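Local structure of flavin reductase domain protein (Arthrobacter sp., 2QCK) at residues A25-N30 with I73-L78; G37-S42 with R88-K93; N56-S61 with E129-V134. The protein probably binds FMN and acts as a flavin reductase, an oxidoreductase of the flavin reductase-like family with a split beta-barrel fold, working as a dimer. All blocks are in the same frame, centred on the assembly; numbering follows the deposited sequence. Where two conformers were deposited one is given.

Contact 1 of 3, residues A25-N30 with I73-L78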
ATOM      1  N   ALA A  25       1.470   7.837   5.286  1.00 32.29           N
ATOM      2  CA  ALA A  25       2.423   8.813   4.765  1.00 33.69           C
ATOM      3  C   ALA A  25       1.668  10.109   4.430  1.00 32.03           C
ATOM      4  O   ALA A  25       0.461  10.110   4.434  1.00 33.26           O
ATOM      5  CB  ALA A  25       3.137   8.242   3.496  1.00 34.02           C
ATOM      6  N   ILE A  26       2.385  11.209   4.171  1.00 35.42           N
ATOM      7  CA  ILE A  26       1.796  12.433   3.631  1.00 32.21           C
ATOM      8  C   ILE A  26       2.531  12.876   2.367  1.00 34.20           C
ATOM      9  O   ILE A  26       3.796  12.877   2.310  1.00 33.43           O
ATOM     10  CB  ILE A  26       1.758  13.633   4.629  1.00 29.87           C
ATOM     11  CG1 ILE A  26       0.905  13.280   5.858  1.00 33.83           C
ATOM     12  CG2 ILE A  26       1.207  14.823   3.876  1.00 28.70           C
ATOM     13  CD1 ILE A  26       1.162  14.117   7.118  1.00 28.35           C
ATOM     14  N   ILE A  27       1.742  13.212   1.343  1.00 34.29           N
ATOM     15  CA  ILE A  27       2.265  13.663   0.036  1.00 30.75           C
ATOM     16  C   ILE A  27       2.109  15.157   0.009  1.00 30.74           C
ATOM     17  O   ILE A  27       1.077  15.645   0.414  1.00 29.83           O
ATOM     18  CB  ILE A  27       1.469  13.057  -1.137  1.00 34.11           C
ATOM     19  CG1 ILE A  27       1.651  11.552  -1.151  1.00 25.16           C
ATOM     20  CG2 ILE A  27       1.896  13.680  -2.525  1.00 35.35           C
ATOM     21  CD1 ILE A  27       2.965  11.100  -1.743  1.00 31.10           C
ATOM     22  N   THR A  28       3.130  15.855  -0.475  1.00 29.71           N
ATOM     23  CA  THR A  28       3.091  17.341  -0.565  1.00 29.48           C
ATOM     24  C   THR A  28       3.421  17.739  -2.002  1.00 30.34           C
ATOM     25  O   THR A  28       4.134  17.025  -2.689  1.00 32.80           O
ATOM     26  CB  THR A  28       4.068  17.967   0.376  1.00 27.58           C
ATOM     27  OG1 THR A  28       5.405  17.431   0.096  1.00 27.71           O
ATOM     28  CG2 THR A  28       3.589  17.717   1.824  1.00 30.40           C
ATOM     29  N   VAL A  29       2.814  18.820  -2.496  1.00 31.23           N
ATOM     30  CA  VAL A  29       3.128  19.317  -3.811  1.00 25.58           C
ATOM     31  C   VAL A  29       2.959  20.813  -3.764  1.00 30.15           C
ATOM     32  O   VAL A  29       2.124  21.325  -3.017  1.00 31.56           O
ATOM     33  CB  VAL A  29       2.256  18.692  -4.880  1.00 29.63           C
ATOM     34  CG1 VAL A  29       0.782  18.878  -4.579  1.00 31.52           C
ATOM     35  CG2 VAL A  29       2.635  19.223  -6.271  1.00 29.77           C
ATOM     36  N   ASN A  30       3.802  21.494  -4.508  1.00 29.02           N
ATOM     37  CA  ASN A  30       3.745  22.965  -4.663  1.00 30.86           C
ATOM     38  C   ASN A  30       3.215  23.309  -6.056  1.00 32.20           C
ATOM     39  O   ASN A  30       3.940  23.237  -7.079  1.00 31.55           O
ATOM     40  CB  ASN A  30       5.159  23.507  -4.448  1.00 30.15           C
ATOM     41  CG  ASN A  30       5.211  25.021  -4.392  1.00 37.84           C
ATOM     42  OD1 ASN A  30       4.265  25.723  -4.767  1.00 43.12           O
ATOM     43  ND2 ASN A  30       6.332  25.530  -3.916  1.00 32.38           N
ATOM     44  N   ILE A  73       7.111  16.152  -6.191  1.00 34.46           N
ATOM     45  CA  ILE A  73       6.331  15.938  -4.990  1.00 35.31           C
ATOM     46  C   ILE A  73       7.203  15.382  -3.858  1.00 35.93           C
ATOM     47  O   ILE A  73       8.309  14.887  -4.070  1.00 35.79           O
ATOM     48  CB  ILE A  73       5.116  15.006  -5.229  1.00 35.37           C
ATOM     49  CG1 ILE A  73       5.511  13.536  -5.417  1.00 38.63           C
ATOM     50  CG2 ILE A  73       4.328  15.434  -6.456  1.00 38.83           C
ATOM     51  CD1 ILE A  73       4.254  12.613  -5.413  1.00 39.96           C
ATOM     52  N   GLY A  74       6.706  15.505  -2.637  1.00 36.45           N
ATOM     53  CA  GLY A  74       7.351  14.893  -1.479  1.00 35.61           C
ATOM     54  C   GLY A  74       6.481  13.810  -0.885  1.00 35.10           C
ATOM     55  O   GLY A  74       5.271  13.910  -0.895  1.00 39.27           O
ATOM     56  N   VAL A  75       7.103  12.757  -0.369  1.00 33.51           N
ATOM     57  CA  VAL A  75       6.397  11.831   0.494  1.00 33.34           C
ATOM     58  C   VAL A  75       7.043  11.753   1.883  1.00 31.75           C
ATOM     59  O   VAL A  75       8.278  11.724   2.004  1.00 30.78           O
ATOM     60  CB  VAL A  75       6.241  10.383  -0.165  1.00 34.00           C
ATOM     61  CG1 VAL A  75       7.547   9.703  -0.332  1.00 30.50           C
ATOM     62  CG2 VAL A  75       5.273   9.527   0.652  1.00 33.76           C
ATOM     63  N   HIS A  76       6.203  11.743   2.920  1.00 29.82           N
ATOM     64  CA  HIS A  76       6.668  11.731   4.319  1.00 30.21           C
ATOM     65  C   HIS A  76       6.170  10.517   5.045  1.00 31.81           C
ATOM     66  O   HIS A  76       4.971  10.280   5.096  1.00 34.61           O
ATOM     67  CB  HIS A  76       6.194  12.951   5.058  1.00 31.45           C
ATOM     68  CG  HIS A  76       6.635  14.223   4.421  1.00 27.53           C
ATOM     69  ND1 HIS A  76       6.080  14.683   3.246  1.00 33.38           N
ATOM     70  CD2 HIS A  76       7.566  15.130   4.788  1.00 32.10           C
ATOM     71  CE1 HIS A  76       6.644  15.835   2.923  1.00 30.19           C
ATOM     72  NE2 HIS A  76       7.554  16.121   3.839  1.00 23.69           N
HETATM   73  N   MSE A  77       7.090   9.746   5.585  1.00 34.28           N
HETATM   74  CA  MSE A  77       6.745   8.597   6.449  1.00 36.00           C
HETATM   75  C   MSE A  77       6.573   9.156   7.850  1.00 34.40           C
HETATM   76  O   MSE A  77       7.313  10.056   8.269  1.00 39.24           O
HETATM   77  CB  MSE A  77       7.864   7.566   6.446  1.00 36.19           C
HETATM   78  CG  MSE A  77       7.836   6.674   5.234  1.00 43.12           C
HETATM   79 SE   MSE A  77       8.183   7.580   3.512  0.75 39.89          SE
HETATM   80  CE  MSE A  77       8.165   5.921   2.378  1.00 32.63           C
ATOM     81  N   LEU A  78       5.576   8.628   8.547  1.00 36.71           N
ATOM     82  CA  LEU A  78       5.094   9.152   9.812  1.00 35.67           C
ATOM     83  C   LEU A  78       5.362   8.166  10.930  1.00 37.16           C
ATOM     84  O   LEU A  78       5.290   6.951  10.744  1.00 35.17           O
ATOM     85  CB  LEU A  78       3.575   9.426   9.706  1.00 33.34           C
ATOM     86  CG  LEU A  78       3.151  10.480   8.683  1.00 38.17           C
ATOM     87  CD1 LEU A  78       1.711  10.919   8.911  1.00 33.80           C
ATOM     88  CD2 LEU A  78       4.060  11.707   8.716  1.00 34.55           C
TER

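Contact 2 of 3, residues G37-S42 with R88-K93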
ATOM      1  N   GLY A  37      -1.128  19.219   0.058  1.00 30.67           N
ATOM      2  CA  GLY A  37      -0.641  17.937   0.574  1.00 32.05           C
ATOM      3  C   GLY A  37      -1.764  17.141   1.165  1.00 32.36           C
ATOM      4  O   GLY A  37      -2.811  17.679   1.464  1.00 34.49           O
ATOM      5  N   PHE A  38      -1.559  15.845   1.343  1.00 34.60           N
ATOM      6  CA  PHE A  38      -2.648  15.031   1.820  1.00 33.17           C
ATOM      7  C   PHE A  38      -2.120  13.731   2.431  1.00 33.43           C
ATOM      8  O   PHE A  38      -1.086  13.223   2.028  1.00 30.50           O
ATOM      9  CB  PHE A  38      -3.633  14.783   0.663  1.00 37.75           C
ATOM     10  CG  PHE A  38      -2.988  14.221  -0.563  1.00 39.79           C
ATOM     11  CD1 PHE A  38      -2.352  15.061  -1.501  1.00 36.72           C
ATOM     12  CD2 PHE A  38      -2.945  12.860  -0.765  1.00 36.57           C
ATOM     13  CE1 PHE A  38      -1.723  14.548  -2.630  1.00 37.58           C
ATOM     14  CE2 PHE A  38      -2.302  12.338  -1.878  1.00 37.39           C
ATOM     15  CZ  PHE A  38      -1.713  13.209  -2.828  1.00 38.25           C
ATOM     16  N   THR A  39      -2.815  13.238   3.445  1.00 29.61           N
ATOM     17  CA  THR A  39      -2.491  11.983   4.098  1.00 32.23           C
ATOM     18  C   THR A  39      -2.866  10.901   3.120  1.00 28.79           C
ATOM     19  O   THR A  39      -3.870  11.013   2.458  1.00 31.11           O
ATOM     20  CB  THR A  39      -3.279  11.874   5.454  1.00 33.29           C
ATOM     21  OG1 THR A  39      -2.801  12.900   6.309  1.00 32.83           O
ATOM     22  CG2 THR A  39      -3.124  10.513   6.206  1.00 28.94           C
ATOM     23  N   ALA A  40      -2.104   9.807   3.110  1.00 32.48           N
ATOM     24  CA  ALA A  40      -2.270   8.735   2.167  1.00 30.98           C
ATOM     25  C   ALA A  40      -1.935   7.400   2.837  1.00 33.45           C
ATOM     26  O   ALA A  40      -1.004   7.289   3.614  1.00 32.11           O
ATOM     27  CB  ALA A  40      -1.355   8.933   0.975  1.00 32.17           C
ATOM     28  N   THR A  41      -2.751   6.405   2.574  1.00 33.52           N
ATOM     29  CA  THR A  41      -2.466   5.041   3.026  1.00 34.32           C
ATOM     30  C   THR A  41      -2.054   4.083   1.899  1.00 35.97           C
ATOM     31  O   THR A  41      -1.883   2.884   2.145  1.00 33.18           O
ATOM     32  CB  THR A  41      -3.690   4.460   3.749  1.00 37.60           C
ATOM     33  OG1 THR A  41      -4.864   4.727   2.975  1.00 38.16           O
ATOM     34  CG2 THR A  41      -3.873   5.114   5.134  1.00 31.65           C
ATOM     35  N   SER A  42      -1.842   4.570   0.685  1.00 34.09           N
ATOM     36  CA  SER A  42      -1.540   3.661  -0.442  1.00 35.47           C
ATOM     37  C   SER A  42      -0.114   3.702  -0.961  1.00 37.97           C
ATOM     38  O   SER A  42       0.215   3.071  -1.972  1.00 42.92           O
ATOM     39  CB  SER A  42      -2.502   3.930  -1.593  1.00 41.30           C
ATOM     40  OG  SER A  42      -2.461   5.284  -2.021  1.00 31.91           O
ATOM     41  N   ARG A  88      -4.475  16.323  10.593  0.50 33.12           N
ATOM     42  CA  ARG A  88      -4.390  17.624   9.873  0.50 35.17           C
ATOM     43  C   ARG A  88      -4.546  17.466   8.373  0.50 34.16           C
ATOM     44  O   ARG A  88      -5.305  18.175   7.730  0.50 33.64           O
ATOM     45  CB  ARG A  88      -3.013  18.281  10.083  0.50 33.17           C
ATOM     46  CG  ARG A  88      -2.974  19.529  10.936  0.50 38.77           C
ATOM     47  CD  ARG A  88      -1.498  19.932  11.202  0.50 40.66           C
ATOM     48  NE  ARG A  88      -1.296  20.478  12.537  0.50 42.73           N
ATOM     49  CZ  ARG A  88      -0.174  20.396  13.245  0.50 43.15           C
ATOM     50  NH1 ARG A  88       0.899  19.771  12.788  0.50 35.04           N
ATOM     51  NH2 ARG A  88      -0.134  20.934  14.447  0.50 45.21           N
ATOM     52  N   PHE A  89      -3.762  16.543   7.829  1.00 34.51           N
ATOM     53  CA  PHE A  89      -3.626  16.365   6.393  1.00 32.20           C
ATOM     54  C   PHE A  89      -4.693  15.453   5.775  1.00 36.84           C
ATOM     55  O   PHE A  89      -4.666  15.185   4.554  1.00 36.37           O
ATOM     56  CB  PHE A  89      -2.191  15.915   6.111  1.00 34.99           C
ATOM     57  CG  PHE A  89      -1.247  17.072   5.954  1.00 30.39           C
ATOM     58  CD1 PHE A  89      -0.642  17.671   7.053  1.00 33.11           C
ATOM     59  CD2 PHE A  89      -1.036  17.622   4.706  1.00 35.26           C
ATOM     60  CE1 PHE A  89       0.197  18.736   6.905  1.00 33.42           C
ATOM     61  CE2 PHE A  89      -0.210  18.716   4.559  1.00 37.52           C
ATOM     62  CZ  PHE A  89       0.418  19.272   5.665  1.00 37.82           C
ATOM     63  N   ALA A  90      -5.632  14.999   6.615  1.00 34.41           N
ATOM     64  CA  ALA A  90      -6.765  14.194   6.173  1.00 33.39           C
ATOM     65  C   ALA A  90      -8.056  14.995   6.204  1.00 34.40           C
ATOM     66  O   ALA A  90      -9.045  14.553   5.628  1.00 36.26           O
ATOM     67  CB  ALA A  90      -6.898  12.878   7.039  1.00 28.17           C
ATOM     68  N   ARG A  91      -8.054  16.133   6.892  1.00 37.39           N
ATOM     69  CA  ARG A  91      -9.253  16.948   7.098  1.00 39.16           C
ATOM     70  C   ARG A  91      -9.232  18.196   6.224  1.00 38.69           C
ATOM     71  O   ARG A  91      -8.237  18.494   5.567  1.00 36.02           O
ATOM     72  CB  ARG A  91      -9.424  17.315   8.579  1.00 37.60           C
ATOM     73  CG  ARG A  91      -9.732  16.087   9.414  1.00 41.93           C
ATOM     74  CD  ARG A  91      -9.908  16.361  10.889  1.00 41.80           C
ATOM     75  NE  ARG A  91     -10.101  15.102  11.636  1.00 45.06           N
ATOM     76  CZ  ARG A  91     -11.237  14.393  11.709  1.00 47.53           C
ATOM     77  NH1 ARG A  91     -12.362  14.791  11.137  1.00 44.06           N
ATOM     78  NH2 ARG A  91     -11.254  13.263  12.401  1.00 48.40           N
ATOM     79  N   THR A  92     -10.347  18.905   6.204  1.00 38.15           N
ATOM     80  CA  THR A  92     -10.535  19.949   5.251  1.00 39.29           C
ATOM     81  C   THR A  92      -9.966  21.292   5.674  1.00 41.27           C
ATOM     82  O   THR A  92     -10.024  22.222   4.885  1.00 47.86           O
ATOM     83  CB  THR A  92     -12.009  20.171   5.023  1.00 37.62           C
ATOM     84  OG1 THR A  92     -12.578  20.475   6.285  1.00 42.02           O
ATOM     85  CG2 THR A  92     -12.655  18.934   4.412  1.00 40.08           C
ATOM     86  N   LYS A  93      -9.438  21.447   6.882  1.00 43.58           N
ATOM     87  CA  LYS A  93      -8.972  22.771   7.313  1.00 41.43           C
ATOM     88  C   LYS A  93      -7.692  23.129   6.527  1.00 40.25           C
ATOM     89  O   LYS A  93      -7.141  22.296   5.827  1.00 43.83           O
ATOM     90  CB  LYS A  93      -8.760  22.797   8.835  1.00 43.40           C
ATOM     91  CG  LYS A  93      -8.662  24.198   9.486  1.00 43.55           C
TER

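Contact 3 of 3, residues N56-S61 with E129-V134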
ATOM      1  N   ASN A  56      -2.264   5.851  -4.878  1.00 34.33           N
ATOM      2  CA  ASN A  56      -3.526   6.096  -5.530  1.00 34.02           C
ATOM      3  C   ASN A  56      -4.209   7.316  -4.912  1.00 34.42           C
ATOM      4  O   ASN A  56      -4.045   7.606  -3.709  1.00 31.68           O
ATOM      5  CB  ASN A  56      -4.437   4.872  -5.427  1.00 35.28           C
ATOM      6  CG  ASN A  56      -3.814   3.603  -6.019  1.00 36.97           C
ATOM      7  OD1 ASN A  56      -2.983   3.671  -6.923  1.00 43.70           O
ATOM      8  ND2 ASN A  56      -4.194   2.432  -5.484  1.00 35.55           N
HETATM    9  N   MSE A  57      -4.969   8.040  -5.732  1.00 33.37           N
HETATM   10  CA  MSE A  57      -5.780   9.120  -5.200  1.00 33.08           C
HETATM   11  C   MSE A  57      -6.985   9.366  -6.046  1.00 34.52           C
HETATM   12  O   MSE A  57      -7.052   8.919  -7.184  1.00 32.25           O
HETATM   13  CB  MSE A  57      -4.943  10.387  -5.145  1.00 35.78           C
HETATM   14  CG  MSE A  57      -4.596  10.958  -6.483  1.00 39.22           C
HETATM   15 SE   MSE A  57      -3.487  12.546  -6.280  0.75 35.23          SE
HETATM   16  CE  MSE A  57      -4.633  13.797  -5.335  1.00 32.92           C
ATOM     17  N   ALA A  58      -7.906  10.148  -5.472  1.00 34.69           N
ATOM     18  CA  ALA A  58      -9.178  10.454  -6.056  1.00 35.45           C
ATOM     19  C   ALA A  58      -8.966  11.710  -6.905  1.00 36.11           C
ATOM     20  O   ALA A  58      -8.331  12.683  -6.454  1.00 33.43           O
ATOM     21  CB  ALA A  58     -10.198  10.760  -4.951  1.00 32.03           C
ATOM     22  N   ARG A  59      -9.569  11.727  -8.089  1.00 35.38           N
ATOM     23  CA  ARG A  59      -9.496  12.917  -8.957  1.00 36.81           C
ATOM     24  C   ARG A  59     -10.327  14.039  -8.413  1.00 36.75           C
ATOM     25  O   ARG A  59     -10.185  15.189  -8.848  1.00 36.48           O
ATOM     26  CB  ARG A  59      -9.893  12.595 -10.398  1.00 36.94           C
ATOM     27  CG  ARG A  59      -8.898  11.683 -11.092  1.00 30.84           C
ATOM     28  CD  ARG A  59      -9.258  11.436 -12.577  1.00 36.89           C
ATOM     29  NE  ARG A  59      -9.420  12.705 -13.294  1.00 37.26           N
ATOM     30  CZ  ARG A  59     -10.567  13.185 -13.751  1.00 41.66           C
ATOM     31  NH1 ARG A  59     -11.698  12.489 -13.626  1.00 42.14           N
ATOM     32  NH2 ARG A  59     -10.584  14.376 -14.359  1.00 39.02           N
ATOM     33  N   SER A  60     -11.126  13.744  -7.392  1.00 36.64           N
ATOM     34  CA  SER A  60     -11.884  14.787  -6.682  1.00 38.30           C
ATOM     35  C   SER A  60     -11.147  15.295  -5.459  1.00 37.63           C
ATOM     36  O   SER A  60     -11.634  16.154  -4.803  1.00 34.51           O
ATOM     37  CB  SER A  60     -13.237  14.249  -6.243  1.00 39.27           C
ATOM     38  OG  SER A  60     -13.060  13.073  -5.463  1.00 45.61           O
ATOM     39  N   SER A  61      -9.968  14.769  -5.134  1.00 33.01           N
ATOM     40  CA  SER A  61      -9.178  15.355  -4.073  1.00 34.35           C
ATOM     41  C   SER A  61      -8.931  16.818  -4.364  1.00 34.90           C
ATOM     42  O   SER A  61      -8.726  17.200  -5.497  1.00 37.61           O
ATOM     43  CB  SER A  61      -7.806  14.685  -3.974  1.00 36.43           C
ATOM     44  OG  SER A  61      -6.973  15.439  -3.144  1.00 41.84           O
ATOM     45  N   GLU A 129     -11.857   6.910 -14.110  1.00 36.26           N
ATOM     46  CA  GLU A 129     -12.935   7.901 -14.053  1.00 36.44           C
ATOM     47  C   GLU A 129     -12.781   8.818 -12.855  1.00 36.59           C
ATOM     48  O   GLU A 129     -12.915  10.015 -12.965  1.00 39.89           O
ATOM     49  CB  GLU A 129     -14.284   7.214 -13.943  1.00 34.58           C
ATOM     50  CG  GLU A 129     -14.542   6.127 -14.990  1.00 44.28           C
ATOM     51  CD  GLU A 129     -13.996   4.765 -14.594  1.00 41.40           C
ATOM     52  OE1 GLU A 129     -13.082   4.741 -13.775  1.00 52.31           O
ATOM     53  OE2 GLU A 129     -14.489   3.740 -15.096  1.00 48.57           O
ATOM     54  N   ASN A 130     -12.547   8.257 -11.680  1.00 36.07           N
ATOM     55  CA  ASN A 130     -12.516   9.087 -10.497  1.00 36.96           C
ATOM     56  C   ASN A 130     -11.276   8.944  -9.683  1.00 33.96           C
ATOM     57  O   ASN A 130     -11.150   9.591  -8.633  1.00 30.21           O
ATOM     58  CB  ASN A 130     -13.690   8.728  -9.627  1.00 41.30           C
ATOM     59  CG  ASN A 130     -15.014   8.974 -10.316  1.00 45.08           C
ATOM     60  OD1 ASN A 130     -15.347  10.118 -10.604  1.00 55.18           O
ATOM     61  ND2 ASN A 130     -15.780   7.907 -10.569  1.00 46.60           N
ATOM     62  N   ASN A 131     -10.368   8.057 -10.097  1.00 32.38           N
ATOM     63  CA  ASN A 131      -9.148   7.875  -9.348  1.00 29.35           C
ATOM     64  C   ASN A 131      -7.993   7.654 -10.280  1.00 30.85           C
ATOM     65  O   ASN A 131      -8.195   7.337 -11.448  1.00 32.71           O
ATOM     66  CB  ASN A 131      -9.270   6.657  -8.425  1.00 31.26           C
ATOM     67  CG  ASN A 131     -10.494   6.750  -7.499  1.00 32.71           C
ATOM     68  OD1 ASN A 131     -10.393   7.173  -6.354  1.00 34.35           O
ATOM     69  ND2 ASN A 131     -11.643   6.435  -8.025  1.00 31.04           N
ATOM     70  N   ALA A 132      -6.789   7.843  -9.761  1.00 29.29           N
ATOM     71  CA  ALA A 132      -5.565   7.637 -10.539  1.00 31.06           C
ATOM     72  C   ALA A 132      -4.504   6.885  -9.753  1.00 31.91           C
ATOM     73  O   ALA A 132      -4.402   7.011  -8.522  1.00 32.67           O
ATOM     74  CB  ALA A 132      -4.981   9.061 -10.974  1.00 29.09           C
ATOM     75  N   VAL A 133      -3.696   6.102 -10.467  1.00 31.91           N
ATOM     76  CA  VAL A 133      -2.431   5.602  -9.947  1.00 31.03           C
ATOM     77  C   VAL A 133      -1.332   6.613 -10.311  1.00 34.99           C
ATOM     78  O   VAL A 133      -1.211   7.031 -11.472  1.00 33.98           O
ATOM     79  CB  VAL A 133      -2.087   4.227 -10.565  1.00 31.45           C
ATOM     80  CG1 VAL A 133      -0.718   3.706 -10.096  1.00 34.46           C
ATOM     81  CG2 VAL A 133      -3.299   3.202 -10.316  1.00 26.89           C
ATOM     82  N   VAL A 134      -0.538   7.023  -9.324  1.00 35.65           N
ATOM     83  CA  VAL A 134       0.547   7.955  -9.568  1.00 32.82           C
ATOM     84  C   VAL A 134       1.851   7.186  -9.343  1.00 34.85           C
ATOM     85  O   VAL A 134       2.016   6.601  -8.258  1.00 33.66           O
ATOM     86  CB  VAL A 134       0.492   9.162  -8.656  1.00 31.75           C
ATOM     87  CG1 VAL A 134       1.488  10.168  -9.128  1.00 30.95           C
ATOM     88  CG2 VAL A 134      -0.951   9.775  -8.583  1.00 29.14           C
TER
HETATM   89  O   HOH W   1     -13.059  10.985  -7.274  1.00 63.78           O

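Contact 1 of 3, residues A25-N30 with I73-L78
His-76 adds a side-chain bond to the backbone pairing of strands 25-30 and 73-77. Its CB, on the same sheet face as Ile-26 and Thr-28, lies 3.6 Å from Ile-26 O. With CG beside the backbone N and anti to the carbonyl carbon (chi1 -58°), the ring is turned edge-on toward strand 25-30, and ND1 donates to Ile-26 O at 3.1 Å, the oxygen lying almost in the ring plane but ND1 42° above the carbonyl plane. The same oxygen takes the backbone N-H of His-76 at 2.7 Å, in the carbonyl plane, so two donors of one residue grip it, and the ND1 bond holds the ring's rotation. The ring edge at CE1 comes 3.5 Å from Thr-28 OG1 and brushes Thr-28 CG2; that hydroxyl hydrogen-bonds to Pro-109 O. The His-76 side chain also packs on Ile-110, Leu-111 and Val-114. These strands belong to the antiparallel barrel of the flavin reductase-like domain, with strand 34-40 on the far edge of 25-30. Gly-74, paired with Thr-28 through two backbone bonds, lacks a CB that would collide with Thr-28 OG1. On the other face Ile-27 CD1 sits 3.7 Å from Val-75 CG2, which Ala-25 CB also touches; Phe-53 packs on Ile-27 and Val-75. The Ile-26 and Leu-78 side chains cross at about a right angle, CD1 to CD1 3.7 Å.

Contact 2 of 3, residues G37-S42 with R88-K93
Phe-89 sets CG beside its backbone N (chi1 -87°) and stands its ring nearly perpendicular to the CA-CB-CG plane (chi2 85°), which sends the CD2-CE2 edge against the backbone of Gly-37. Thr-39 answers with OG1 anti to the carbonyl carbon (chi1 -65°), turned to the CB of Phe-89 at 3.1 Å. At the ring edge, CD2 meets Gly-37 C at 3.6 Å, close to the ring plane; a side chain on this glycine would press on Phe-89 CE2. The single hydrogen bond between the segments runs from Thr-39 N to Phe-89 O, 2.9 Å long and fairly straight, although the donor stands well above the carbonyl plane. Phe-38 CA approaches the same oxygen at 3.4 Å in a CA-H...O contact, while its side chain sets off away from residues 88-93 and packs on Phe-55 and Met-57. Thr-39 OG1 hydrogen-bonds to Ala-86 O, in helix 83-88, so the threonine holds both the helix and the residue following it. Phe-96 meets the Phe-89 ring edge-to-face, and Ile-26 also packs on it. The arrangement docks the C-terminal end of a short helix and its exit loop onto strand 34-40 of the flavin reductase-like beta-barrel.

Contact 3 of 3, residues N56-S61 with E129-V134
Two backbone hydrogen bonds join Met-57 and Ala-132 as an antiparallel hydrogen-bonded pair: Met-57 N reaches Ala-132 O at 3.0 Å, and Ala-132 N reaches Met-57 O at 2.8 Å, nearly along the C=O axis. Past the strand end, Arg-59 makes two more. Its backbone N donates to Asn-130 O at 2.7 Å, straight at 168° but from well above the carbonyl plane, and its side chain, bent at chi3 (54°), curls round so that NH1 meets Glu-129 O at 2.8 Å with the oxygen in the guanidinium plane. Both successive carbonyls are thus held by one arginine, whose NH2 also faces a bound phosphate ion at long, weak range. A water donates to Asn-130 O and hydrogen-bonds to Ser-60 OG, adding a second grip on that carbonyl. Residues 58-61 form a type I turn closed by Ser-61 N on Ala-58 O, and Ser-61 OG caps Ser-63 N ahead of helix 64-69. On one face Asn-131 lays its CB 3.4 Å from Met-57 O and its OD1 3.5 Å from Ala-58 CA, and packs on Ser-47 of the second subunit. An alanine here would remove the OD1 contact with Ala-58 and would probably loosen the packing at this end of the strand pair. Asn-56 lies alongside Val-133, OD1 to CG2 at 3.4 Å, while its ND2 donates to Thr-54 OG1 and Ser-45 O of the second subunit. On the opposite face the Met-57 side chain lies near Val-134 and packs on Trp-64 and Ile-67. Strands 51-58 and 131-143 are therefore flanked by helix 64-69 on one face and the second subunit on the other, with strand 116-127 next to 131-143.

From the N terminus, strand 22-31 is followed directly by strand 34-40, which joins it through backbone hydrogen bonds between Ile-27 and Phe-38 and between Ala-25 and Ala-40, so contacts 1 and 2 share a sheet. Contact 1 closes the 42-residue loop to strand 72-77; contact 2 closes the 45 residues to the loop after helix 83-88; contact 3 spans 67 residues from strand 51-58 to strand 131-143. None nests inside another: all three cross. Contact 2 touches contact 3 where Ser-42 OG meets Asn-56 N and Phe-38 packs on Met-57, whereas contacts 1 and 3 do not touch; all three come within reach of the second subunit.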